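Local coordinates for type II restriction enzyme NgoMIV (Neisseria gonorrhoeae, PDB 1FIU), which recognises the double-stranded DNA sequence 5'-GCCGGC-3' and cleaves it after the first G with magnesium, acting as a homotetramer, at residues 240-245 with 273-278; 182-187 with 215-220; 187-192 with 220-225. All blocks are in the same frame, centred on the assembly; numbering follows the deposited sequence.

Interaction 1: residues 240-245 with 273-278; sequences CVYHFA and RLKDIS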
loop_
_atom_site.group_PDB
_atom_site.type_symbol
_atom_site.label_atom_id
_atom_site.label_comp_id
_atom_site.label_asym_id
_atom_site.label_seq_id
_atom_site.Cartn_x
_atom_site.Cartn_y
_atom_site.Cartn_z
ATOM N N CYS I 240 9.844 14.061 -0.395
ATOM C CA CYS I 240 10.211 15.216 0.424
ATOM C C CYS I 240 9.404 16.429 -0.046
ATOM O O CYS I 240 8.937 16.464 -1.185
ATOM C CB CYS I 240 11.705 15.506 0.258
ATOM S SG CYS I 240 12.372 16.674 1.536
ATOM N N VAL I 241 9.233 17.416 0.836
ATOM C CA VAL I 241 8.520 18.646 0.494
ATOM C C VAL I 241 9.543 19.777 0.473
ATOM O O VAL I 241 10.497 19.784 1.257
ATOM C CB VAL I 241 7.401 18.934 1.534
ATOM C CG1 VAL I 241 6.753 20.306 1.299
ATOM C CG2 VAL I 241 6.328 17.869 1.417
ATOM N N TYR I 242 9.360 20.729 -0.433
ATOM C CA TYR I 242 10.293 21.844 -0.564
ATOM C C TYR I 242 9.535 23.159 -0.421
ATOM O O TYR I 242 8.530 23.356 -1.086
ATOM C CB TYR I 242 10.976 21.784 -1.935
ATOM C CG TYR I 242 11.803 20.522 -2.081
ATOM C CD1 TYR I 242 11.192 19.289 -2.335
ATOM C CD2 TYR I 242 13.191 20.560 -1.916
ATOM C CE1 TYR I 242 11.959 18.100 -2.421
ATOM C CE2 TYR I 242 13.964 19.380 -2.000
ATOM C CZ TYR I 242 13.333 18.155 -2.251
ATOM O OH TYR I 242 14.098 17.008 -2.305
ATOM N N HIS I 243 10.022 24.037 0.464
ATOM C CA HIS I 243 9.370 25.313 0.728
ATOM C C HIS I 243 9.973 26.412 -0.148
ATOM O O HIS I 243 11.201 26.481 -0.317
ATOM C CB HIS I 243 9.531 25.689 2.222
ATOM C CG HIS I 243 8.616 26.796 2.664
ATOM N ND1 HIS I 243 9.002 28.119 2.697
ATOM C CD2 HIS I 243 7.306 26.776 3.007
ATOM C CE1 HIS I 243 7.963 28.871 3.038
ATOM N NE2 HIS I 243 6.921 28.080 3.232
ATOM N N PHE I 244 9.110 27.283 -0.669
ATOM C CA PHE I 244 9.560 28.351 -1.551
ATOM C C PHE I 244 10.480 29.384 -0.905
ATOM O O PHE I 244 11.196 30.101 -1.610
ATOM C CB PHE I 244 8.354 29.059 -2.208
ATOM C CG PHE I 244 7.867 30.286 -1.469
ATOM C CD1 PHE I 244 7.851 31.525 -2.107
ATOM C CD2 PHE I 244 7.383 30.199 -0.153
ATOM C CE1 PHE I 244 7.349 32.659 -1.458
ATOM C CE2 PHE I 244 6.880 31.339 0.500
ATOM C CZ PHE I 244 6.864 32.558 -0.157
ATOM N N ALA I 245 10.488 29.439 0.426
ATOM C CA ALA I 245 11.331 30.416 1.124
ATOM C C ALA I 245 11.627 29.901 2.521
ATOM O O ALA I 245 11.272 30.510 3.533
ATOM C CB ALA I 245 10.597 31.765 1.187
ATOM N N ARG I 273 11.903 15.870 6.025
ATOM C CA ARG I 273 10.608 15.903 5.328
ATOM C C ARG I 273 10.391 17.244 4.659
ATOM O O ARG I 273 9.507 17.386 3.819
ATOM C CB ARG I 273 9.410 15.667 6.260
ATOM C CG ARG I 273 9.511 14.454 7.183
ATOM C CD ARG I 273 9.891 13.181 6.419
ATOM N NE ARG I 273 8.867 12.753 5.460
ATOM C CZ ARG I 273 9.108 12.520 4.168
ATOM N NH1 ARG I 273 10.331 12.693 3.678
ATOM N NH2 ARG I 273 8.135 12.064 3.380
ATOM N N LEU I 274 11.201 18.227 5.039
ATOM C CA LEU I 274 11.084 19.582 4.503
ATOM C C LEU I 274 12.445 20.230 4.232
ATOM O O LEU I 274 13.349 20.197 5.086
ATOM C CB LEU I 274 10.277 20.460 5.495
ATOM C CG LEU I 274 9.991 21.883 5.030
ATOM C CD1 LEU I 274 9.116 21.858 3.748
ATOM C CD2 LEU I 274 9.291 22.653 6.164
ATOM N N LYS I 275 12.602 20.807 3.037
ATOM C CA LYS I 275 13.833 21.472 2.639
ATOM C C LYS I 275 13.495 22.787 1.934
ATOM O O LYS I 275 12.329 23.173 1.869
ATOM C CB LYS I 275 14.649 20.570 1.694
ATOM C CG LYS I 275 15.089 19.239 2.321
ATOM C CD LYS I 275 15.867 18.385 1.307
ATOM C CE LYS I 275 16.242 17.008 1.877
ATOM N NZ LYS I 275 17.268 16.343 0.971
ATOM N N ASP I 276 14.513 23.466 1.410
ATOM C CA ASP I 276 14.305 24.733 0.716
ATOM C C ASP I 276 14.192 24.473 -0.791
ATOM O O ASP I 276 14.707 23.463 -1.276
ATOM C CB ASP I 276 15.504 25.661 0.920
ATOM C CG ASP I 276 15.308 27.007 0.253
ATOM O OD1 ASP I 276 14.365 27.727 0.641
ATOM O OD2 ASP I 276 16.084 27.351 -0.650
ATOM N N ILE I 277 13.554 25.390 -1.517
ATOM C CA ILE I 277 13.424 25.250 -2.981
ATOM C C ILE I 277 14.829 25.043 -3.613
ATOM O O ILE I 277 14.974 24.296 -4.586
ATOM C CB ILE I 277 12.726 26.523 -3.601
ATOM C CG1 ILE I 277 12.597 26.411 -5.124
ATOM C CG2 ILE I 277 13.507 27.782 -3.257
ATOM C CD1 ILE I 277 11.698 25.331 -5.569
ATOM N N SER I 278 15.870 25.666 -3.040
ATOM C CA SER I 278 17.226 25.535 -3.591
ATOM C C SER I 278 17.837 24.135 -3.448
ATOM O O SER I 278 18.841 23.818 -4.086
ATOM C CB SER I 278 18.191 26.588 -2.956
ATOM O OG SER I 278 18.491 26.289 -1.610
#
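Val241 and Leu274 pair in parallel, and the axes of the short strands 240-243 and 274-276 have a closest approach of 4.5 Å. Val241 N donates to Arg273 O, Lys275 N to Val241 O and His243 N to Lys275 O, the last at 2.8 Å and nearly straight (173°). Ile277 N to His243 O is weak (130°). On the face of Val241, His243, Leu274 and Asp276, CG1 of Val241 touches CD1 of Leu274 at 3.7 Å. On the face of Tyr242 and Lys275, these two side chains lie side by side and point the same way: CE2 of the tyrosine ring is 3.9 Å from CD of Lys275, and Asp276 O sits in plane at the ring edge, 3.3 Å from Tyr242 CD2. SG of Cys240 packs 3.8 Å from Lys275 CG. The segments form one side of the mixed sheet of this PD-(D/E)XK endonuclease, 274-276 being outermost within the chain and 215-220 flanking 240-243. Further out, Tyr242 OH and Lys275 NZ both reach OD2 of Asp283, OH in a hydrogen bond and NZ in a salt bridge, and NZ also bonds to Tyr167 O of a second subunit. Asp276 OD2 meets Ser278 OG on its anti lone pair and Ser278 N, in an Asx turn, from above the carboxylate plane; it also forms a salt bridge with Arg9. OD1 accepts from Leu246 N. His243 NE2 bonds to Glu222 O.

Interaction 2: residues 182-187 with 215-220; sequences ASISCK and HIVVVT. With MG (magnesium ion), chain Q; ACY (acetic acid), chain R.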
loop_
_atom_site.group_PDB
_atom_site.type_symbol
_atom_site.label_atom_id
_atom_site.label_comp_id
_atom_site.label_asym_id
_atom_site.label_seq_id
_atom_site.Cartn_x
_atom_site.Cartn_y
_atom_site.Cartn_z
ATOM N N ALA I 182 10.880 12.727 -12.778
ATOM C CA ALA I 182 10.264 13.302 -11.581
ATOM C C ALA I 182 8.865 13.836 -11.768
ATOM O O ALA I 182 8.510 14.351 -12.842
ATOM C CB ALA I 182 11.142 14.455 -11.043
ATOM N N SER I 183 8.087 13.725 -10.689
ATOM C CA SER I 183 6.734 14.276 -10.584
ATOM C C SER I 183 6.897 15.367 -9.529
ATOM O O SER I 183 7.297 15.082 -8.397
ATOM C CB SER I 183 5.741 13.253 -10.044
ATOM O OG SER I 183 4.498 13.902 -9.722
ATOM N N ILE I 184 6.629 16.607 -9.920
ATOM C CA ILE I 184 6.748 17.740 -9.004
ATOM C C ILE I 184 5.378 18.370 -8.861
ATOM O O ILE I 184 4.880 18.998 -9.774
ATOM C CB ILE I 184 7.740 18.776 -9.557
ATOM C CG1 ILE I 184 9.128 18.140 -9.705
ATOM C CG2 ILE I 184 7.761 20.013 -8.634
ATOM C CD1 ILE I 184 10.123 18.997 -10.443
ATOM N N SER I 185 4.765 18.172 -7.703
ATOM C CA SER I 185 3.458 18.724 -7.413
ATOM C C SER I 185 3.672 20.094 -6.742
ATOM O O SER I 185 4.547 20.237 -5.887
ATOM C CB SER I 185 2.731 17.773 -6.463
ATOM O OG SER I 185 1.740 18.467 -5.733
ATOM N N CYS I 186 2.883 21.096 -7.148
ATOM C CA CYS I 186 2.989 22.449 -6.574
ATOM C C CYS I 186 1.700 22.826 -5.851
ATOM O O CYS I 186 0.606 22.493 -6.298
ATOM C CB CYS I 186 3.209 23.496 -7.687
ATOM S SG CYS I 186 4.704 23.284 -8.645
ATOM N N LYS I 187 1.845 23.532 -4.735
ATOM C CA LYS I 187 0.685 24.020 -3.992
ATOM C C LYS I 187 1.036 25.426 -3.502
ATOM O O LYS I 187 1.909 25.581 -2.654
ATOM C CB LYS I 187 0.380 23.096 -2.818
ATOM C CG LYS I 187 -0.021 21.700 -3.299
ATOM C CD LYS I 187 -0.522 20.792 -2.171
ATOM C CE LYS I 187 -1.074 19.467 -2.730
ATOM N NZ LYS I 187 -2.181 19.723 -3.706
ATOM N N HIS I 215 11.225 10.565 -9.019
ATOM C CA HIS I 215 11.245 11.403 -7.821
ATOM C C HIS I 215 9.761 11.833 -7.669
ATOM O O HIS I 215 9.072 12.084 -8.658
ATOM C CB HIS I 215 12.067 12.669 -8.067
ATOM C CG HIS I 215 13.541 12.446 -8.008
ATOM N ND1 HIS I 215 14.311 12.148 -9.115
ATOM C CD2 HIS I 215 14.393 12.492 -6.957
ATOM C CE1 HIS I 215 15.575 12.029 -8.748
ATOM N NE2 HIS I 215 15.650 12.232 -7.443
ATOM N N ILE I 216 9.265 11.925 -6.436
ATOM C CA ILE I 216 7.892 12.372 -6.168
ATOM C C ILE I 216 8.060 13.434 -5.077
ATOM O O ILE I 216 8.353 13.103 -3.911
ATOM C CB ILE I 216 6.984 11.219 -5.654
ATOM C CG1 ILE I 216 6.892 10.100 -6.719
ATOM C CG2 ILE I 216 5.560 11.744 -5.394
ATOM C CD1 ILE I 216 6.122 8.889 -6.269
ATOM N N VAL I 217 7.888 14.699 -5.454
ATOM C CA VAL I 217 8.089 15.788 -4.483
ATOM C C VAL I 217 6.971 16.812 -4.555
ATOM O O VAL I 217 6.186 16.830 -5.499
ATOM C CB VAL I 217 9.428 16.504 -4.748
ATOM C CG1 VAL I 217 10.591 15.507 -4.638
ATOM C CG2 VAL I 217 9.393 17.174 -6.164
ATOM N N VAL I 218 6.898 17.659 -3.536
ATOM C CA VAL I 218 5.889 18.711 -3.491
ATOM C C VAL I 218 6.611 20.016 -3.200
ATOM O O VAL I 218 7.508 20.041 -2.368
ATOM C CB VAL I 218 4.872 18.483 -2.350
ATOM C CG1 VAL I 218 3.891 19.638 -2.309
ATOM C CG2 VAL I 218 4.141 17.156 -2.550
ATOM N N VAL I 219 6.243 21.086 -3.907
ATOM C CA VAL I 219 6.841 22.413 -3.651
ATOM C C VAL I 219 5.672 23.292 -3.206
ATOM O O VAL I 219 4.615 23.275 -3.820
ATOM C CB VAL I 219 7.467 23.023 -4.933
ATOM C CG1 VAL I 219 7.964 24.475 -4.635
ATOM C CG2 VAL I 219 8.640 22.146 -5.401
ATOM N N THR I 220 5.859 24.068 -2.143
ATOM C CA THR I 220 4.755 24.878 -1.647
ATOM C C THR I 220 5.181 26.254 -1.146
ATOM O O THR I 220 6.334 26.452 -0.752
ATOM C CB THR I 220 4.023 24.106 -0.487
ATOM O OG1 THR I 220 2.809 24.784 -0.141
ATOM C CG2 THR I 220 4.926 23.998 0.752
HETATM MG MG MG Q . -0.832 21.317 -7.525
HETATM C C ACY R . -0.902 18.276 -6.840
HETATM O O ACY R . -0.630 19.418 -6.231
HETATM O OXT ACY R . -1.205 18.131 -8.034
HETATM C CH3 ACY R . -0.810 17.030 -5.974
HETATM O O HOH W 1 4.545 14.768 -6.907
HETATM O O HOH W 2 -2.214 21.883 -5.966
HETATM O O HOH W 3 -0.789 23.232 -8.666
#
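The imidazole of His215 is angled obliquely to the methyl of Ala182, CB of one residue 3.6 Å from CB of the other; the ring leads away from strand 182-187 and makes a T-shaped pair with His181. These are the two parallel strands of a beta-alpha-beta crossover through helix 197-208, at the core of the PD-(D/E)XK fold. Five backbone bonds, from Ser183 N–His215 O to Lys187 N–Val219 O, alternate between the strands. On the face of Ala182, Ile184 and Cys186, Ile184 CG1 lies 3.7 Å from Val217 CG2, and Ile184 CG2 meets Val219 CG2 at 4.0 Å. On the face of Ser183, Ser185 and Lys187, a water bridges Ser183 OG and Val217 O. Cys186 O binds magnesium at 2.2 Å, together with an oxygen of a bound acetic acid, probably from the crystallisation liquor, two waters, Asp140 and a DNA phosphate. Pro139-Asp140 and Ser185-Cys186-Lys187 fit the family motif, with serine where an acidic residue is usual. Lys187 NZ, turned by a bend at chi4 (-58°), donates to acetic acid O at 3.0 Å and also bonds to Asn197. Thr220 OG1, anti to its own backbone N (chi1 -170°), donates to Lys187 O at 2.8 Å.

Interaction 3: residues 187-192 with 220-225; sequences KWTIRS and TAEPTP. With ACY (acetic acid), chain R; nucleotides of chain D.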
loop_
_atom_site.group_PDB
_atom_site.type_symbol
_atom_site.label_atom_id
_atom_site.label_comp_id
_atom_site.label_asym_id
_atom_site.label_seq_id
_atom_site.Cartn_x
_atom_site.Cartn_y
_atom_site.Cartn_z
ATOM N N LYS I 187 1.845 23.532 -4.735
ATOM C CA LYS I 187 0.685 24.020 -3.992
ATOM C C LYS I 187 1.036 25.426 -3.502
ATOM O O LYS I 187 1.909 25.581 -2.654
ATOM C CB LYS I 187 0.380 23.096 -2.818
ATOM C CG LYS I 187 -0.021 21.700 -3.299
ATOM C CD LYS I 187 -0.522 20.792 -2.171
ATOM C CE LYS I 187 -1.074 19.467 -2.730
ATOM N NZ LYS I 187 -2.181 19.723 -3.706
ATOM N N TRP I 188 0.385 26.450 -4.063
ATOM C CA TRP I 188 0.678 27.840 -3.681
ATOM C C TRP I 188 0.396 27.997 -2.185
ATOM O O TRP I 188 1.208 28.570 -1.434
ATOM C CB TRP I 188 -0.181 28.784 -4.531
ATOM C CG TRP I 188 -0.104 30.240 -4.124
ATOM C CD1 TRP I 188 -1.143 31.022 -3.718
ATOM C CD2 TRP I 188 1.072 31.064 -4.066
ATOM N NE1 TRP I 188 -0.689 32.288 -3.401
ATOM C CE2 TRP I 188 0.662 32.343 -3.606
ATOM C CE3 TRP I 188 2.426 30.846 -4.352
ATOM C CZ2 TRP I 188 1.568 33.399 -3.422
ATOM C CZ3 TRP I 188 3.327 31.891 -4.170
ATOM C CH2 TRP I 188 2.885 33.160 -3.705
ATOM N N THR I 189 -0.761 27.494 -1.770
ATOM C CA THR I 189 -1.128 27.463 -0.344
ATOM C C THR I 189 -1.708 26.080 -0.081
ATOM O O THR I 189 -2.024 25.335 -1.015
ATOM C CB THR I 189 -2.210 28.494 0.031
ATOM O OG1 THR I 189 -3.410 28.206 -0.682
ATOM C CG2 THR I 189 -1.725 29.917 -0.292
ATOM N N ILE I 190 -1.912 25.759 1.195
ATOM C CA ILE I 190 -2.439 24.461 1.577
ATOM C C ILE I 190 -3.647 24.542 2.529
ATOM O O ILE I 190 -3.737 25.478 3.325
ATOM C CB ILE I 190 -1.327 23.652 2.336
ATOM C CG1 ILE I 190 -0.226 23.213 1.361
ATOM C CG2 ILE I 190 -1.967 22.468 3.125
ATOM C CD1 ILE I 190 0.996 22.593 2.074
ATOM N N ARG I 191 -4.589 23.612 2.369
ATOM C CA ARG I 191 -5.649 23.380 3.351
ATOM C C ARG I 191 -5.410 21.868 3.524
ATOM O O ARG I 191 -5.160 21.149 2.523
ATOM C CB ARG I 191 -7.064 23.654 2.850
ATOM C CG ARG I 191 -7.377 25.155 2.734
ATOM C CD ARG I 191 -7.221 25.882 4.048
ATOM N NE ARG I 191 -7.597 27.288 3.895
ATOM C CZ ARG I 191 -6.775 28.282 3.563
ATOM N NH1 ARG I 191 -5.475 28.072 3.334
ATOM N NH2 ARG I 191 -7.269 29.514 3.444
ATOM N N SER I 192 -5.474 21.371 4.760
ATOM C CA SER I 192 -5.160 19.969 5.001
ATOM C C SER I 192 -6.012 18.940 4.264
ATOM O O SER I 192 -5.566 17.803 4.073
ATOM C CB SER I 192 -5.158 19.681 6.508
ATOM O OG SER I 192 -6.426 19.972 7.050
ATOM N N THR I 220 5.859 24.068 -2.143
ATOM C CA THR I 220 4.755 24.878 -1.647
ATOM C C THR I 220 5.181 26.254 -1.146
ATOM O O THR I 220 6.334 26.452 -0.752
ATOM C CB THR I 220 4.023 24.106 -0.487
ATOM O OG1 THR I 220 2.809 24.784 -0.141
ATOM C CG2 THR I 220 4.926 23.998 0.752
ATOM N N ALA I 221 4.242 27.206 -1.180
ATOM C CA ALA I 221 4.520 28.533 -0.641
ATOM C C ALA I 221 3.661 28.732 0.612
ATOM O O ALA I 221 3.539 29.849 1.107
ATOM C CB ALA I 221 4.234 29.621 -1.663
ATOM N N GLU I 222 3.078 27.649 1.131
ATOM C CA GLU I 222 2.257 27.751 2.355
ATOM C C GLU I 222 3.123 28.306 3.497
ATOM O O GLU I 222 4.199 27.773 3.800
ATOM C CB GLU I 222 1.688 26.369 2.720
ATOM C CG GLU I 222 1.070 26.306 4.135
ATOM C CD GLU I 222 -0.038 27.329 4.329
ATOM O OE1 GLU I 222 -0.153 27.857 5.458
ATOM O OE2 GLU I 222 -0.802 27.600 3.371
ATOM N N PRO I 223 2.649 29.359 4.193
ATOM C CA PRO I 223 3.490 29.895 5.270
ATOM C C PRO I 223 3.510 29.162 6.613
ATOM O O PRO I 223 4.496 29.246 7.356
ATOM C CB PRO I 223 2.970 31.339 5.427
ATOM C CG PRO I 223 1.525 31.198 5.113
ATOM C CD PRO I 223 1.528 30.265 3.886
ATOM N N THR I 224 2.448 28.435 6.932
ATOM C CA THR I 224 2.407 27.790 8.241
ATOM C C THR I 224 2.922 26.362 8.364
ATOM O O THR I 224 2.565 25.496 7.570
ATOM C CB THR I 224 0.973 27.823 8.843
ATOM O OG1 THR I 224 0.076 27.012 8.070
ATOM C CG2 THR I 224 0.455 29.259 8.881
ATOM N N PRO I 225 3.777 26.105 9.366
ATOM C CA PRO I 225 4.300 24.751 9.561
ATOM C C PRO I 225 3.178 23.730 9.737
ATOM O O PRO I 225 3.291 22.590 9.270
ATOM C CB PRO I 225 5.154 24.883 10.838
ATOM C CG PRO I 225 5.733 26.277 10.672
ATOM C CD PRO I 225 4.523 27.080 10.196
HETATM C C ACY R . -0.902 18.276 -6.840
HETATM O O ACY R . -0.630 19.418 -6.231
HETATM O OXT ACY R . -1.205 18.131 -8.034
HETATM C CH3 ACY R . -0.810 17.030 -5.974
ATOM P P DC D 2 -2.888 25.502 -5.935
ATOM O OP1 DC D 2 -1.531 26.066 -5.969
ATOM O OP2 DC D 2 -3.146 24.222 -5.217
ATOM O "O5'" DC D 2 -3.866 26.572 -5.279
ATOM C "C5'" DC D 2 -3.903 27.890 -5.801
ATOM C "C4'" DC D 2 -4.922 28.729 -5.063
ATOM O "O4'" DC D 2 -6.251 28.212 -5.270
ATOM C "C3'" DC D 2 -4.719 28.865 -3.549
ATOM O "O3'" DC D 2 -4.690 30.294 -3.289
ATOM C "C2'" DC D 2 -5.854 28.036 -2.954
ATOM C "C1'" DC D 2 -6.931 28.048 -4.027
ATOM N N1 DC D 2 -7.720 26.809 -4.113
ATOM C C2 DC D 2 -9.103 26.846 -3.838
ATOM O O2 DC D 2 -9.648 27.968 -3.601
ATOM N N3 DC D 2 -9.817 25.680 -3.844
ATOM C C4 DC D 2 -9.200 24.511 -4.141
ATOM N N4 DC D 2 -9.936 23.371 -4.117
ATOM C C5 DC D 2 -7.817 24.459 -4.476
ATOM C C6 DC D 2 -7.111 25.619 -4.445
ATOM P P DG D 4 -9.326 34.772 0.755
ATOM O OP1 DG D 4 -9.528 36.216 0.455
ATOM O OP2 DG D 4 -8.250 34.358 1.676
ATOM O "O5'" DG D 4 -10.698 34.201 1.304
ATOM C "C5'" DG D 4 -11.850 34.241 0.475
ATOM C "C4'" DG D 4 -13.032 33.641 1.198
ATOM O "O4'" DG D 4 -12.844 32.204 1.342
ATOM C "C3'" DG D 4 -13.289 34.193 2.604
ATOM O "O3'" DG D 4 -14.700 34.393 2.731
ATOM C "C2'" DG D 4 -12.791 33.080 3.521
ATOM C "C1'" DG D 4 -13.063 31.825 2.697
ATOM N N9 DG D 4 -12.154 30.721 2.987
ATOM C C8 DG D 4 -10.782 30.789 3.073
ATOM N N7 DG D 4 -10.227 29.630 3.308
ATOM C C5 DG D 4 -11.295 28.749 3.391
ATOM C C6 DG D 4 -11.313 27.355 3.644
ATOM O O6 DG D 4 -10.352 26.601 3.822
ATOM N N1 DG D 4 -12.611 26.850 3.670
ATOM C C2 DG D 4 -13.741 27.581 3.454
ATOM N N2 DG D 4 -14.908 26.895 3.481
ATOM N N3 DG D 4 -13.735 28.896 3.216
ATOM C C4 DG D 4 -12.490 29.408 3.206
ATOM P P DG D 3 -5.317 30.957 -1.953
ATOM O OP1 DG D 3 -4.925 32.372 -2.105
ATOM O OP2 DG D 3 -4.967 30.235 -0.689
ATOM O "O5'" DG D 3 -6.885 30.809 -2.122
ATOM C "C5'" DG D 3 -7.639 31.679 -2.958
ATOM C "C4'" DG D 3 -8.803 32.251 -2.179
ATOM O "O4'" DG D 3 -9.743 31.207 -1.848
ATOM C "C3'" DG D 3 -8.420 32.899 -0.853
ATOM O "O3'" DG D 3 -9.233 34.061 -0.674
ATOM C "C2'" DG D 3 -8.651 31.799 0.173
ATOM C "C1'" DG D 3 -9.740 30.934 -0.449
ATOM N N9 DG D 3 -9.494 29.502 -0.281
ATOM C C8 DG D 3 -8.274 28.875 -0.178
ATOM N N7 DG D 3 -8.370 27.578 -0.020
ATOM C C5 DG D 3 -9.737 27.333 -0.034
ATOM C C6 DG D 3 -10.458 26.114 0.082
ATOM O O6 DG D 3 -10.015 24.968 0.186
ATOM N N1 DG D 3 -11.836 26.324 0.047
ATOM C C2 DG D 3 -12.444 27.562 -0.119
ATOM N N2 DG D 3 -13.788 27.577 -0.138
ATOM N N3 DG D 3 -11.781 28.694 -0.255
ATOM C C4 DG D 3 -10.444 28.513 -0.190
#
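The DNA-binding loop 187-192 meets the loop 220-225 just beyond the metal site: Trp188 and Ile190 rest on Thr220, Ala221 and Glu222. Lys187 O is gripped by a second donor, Ala221 N at 3.2 Å and in the carbonyl plane, while the bond from the same N to Trp188 O is weak. Trp188 CG lies anti to the backbone N (chi1 173°), and the six-membered ring beyond it brings CE3 to 3.5 Å from Ala221 CB. Ile190 crosses both Thr220 and Glu222 at about a right angle, its CD1 reaching Thr220 OG1 and Glu222 CB. The Glu222 carboxylate works with both oxygens. OE2 accepts from Ile190 N at 3.1 Å (166°), met on the anti side, 28° out of plane; OE1 takes Thr224 N and Thr224 OG1 from opposite faces of its plane. Three donors thus fix the rotation of the carboxylate. Thr220 OG1 accepts from Glu222 N, an ST turn. The other side of 187-192 meets the DNA of chain D. Trp188 N donates almost straight to OP1 of DC2 at 2.7 Å, and Thr189 OG1 to OP2 of DG3 at 2.6 Å. Arg191 NH1 donates to Ile190 O, which helps position the guanidinium; one face has N7 of DG3 over its centre, while NE donates to O6 of DG4 at 2.8 Å and NH2 to its N7, at the guanidinium edge, at 3.0 Å. Such two-pronged arginine contact with guanine O6 and N7 is classic major-groove readout, placed here directly after the metal-binding strand of the PD-(D/E)XK fold.

From the N terminus, strand 179-187 runs straight into the 187-192 loop, so interactions 2 and 3 open in succession. Helix 197-208 follows, and the chain returns at 215-220 to close interaction 2, then at 220-225 to close interaction 3. The two therefore cross, sharing Lys187 and Thr220, one joining the core strands and the other the loops that follow them. Interaction 1 comes later, in series: helices 246-256 and 259-270 separate its strands. Yet it is bound to the others in space, as Tyr242 N to Val218 O and Phe244 N to Thr220 O join strand 240-243 to interaction 2, and Phe244 packs on Ala221 of interaction 3.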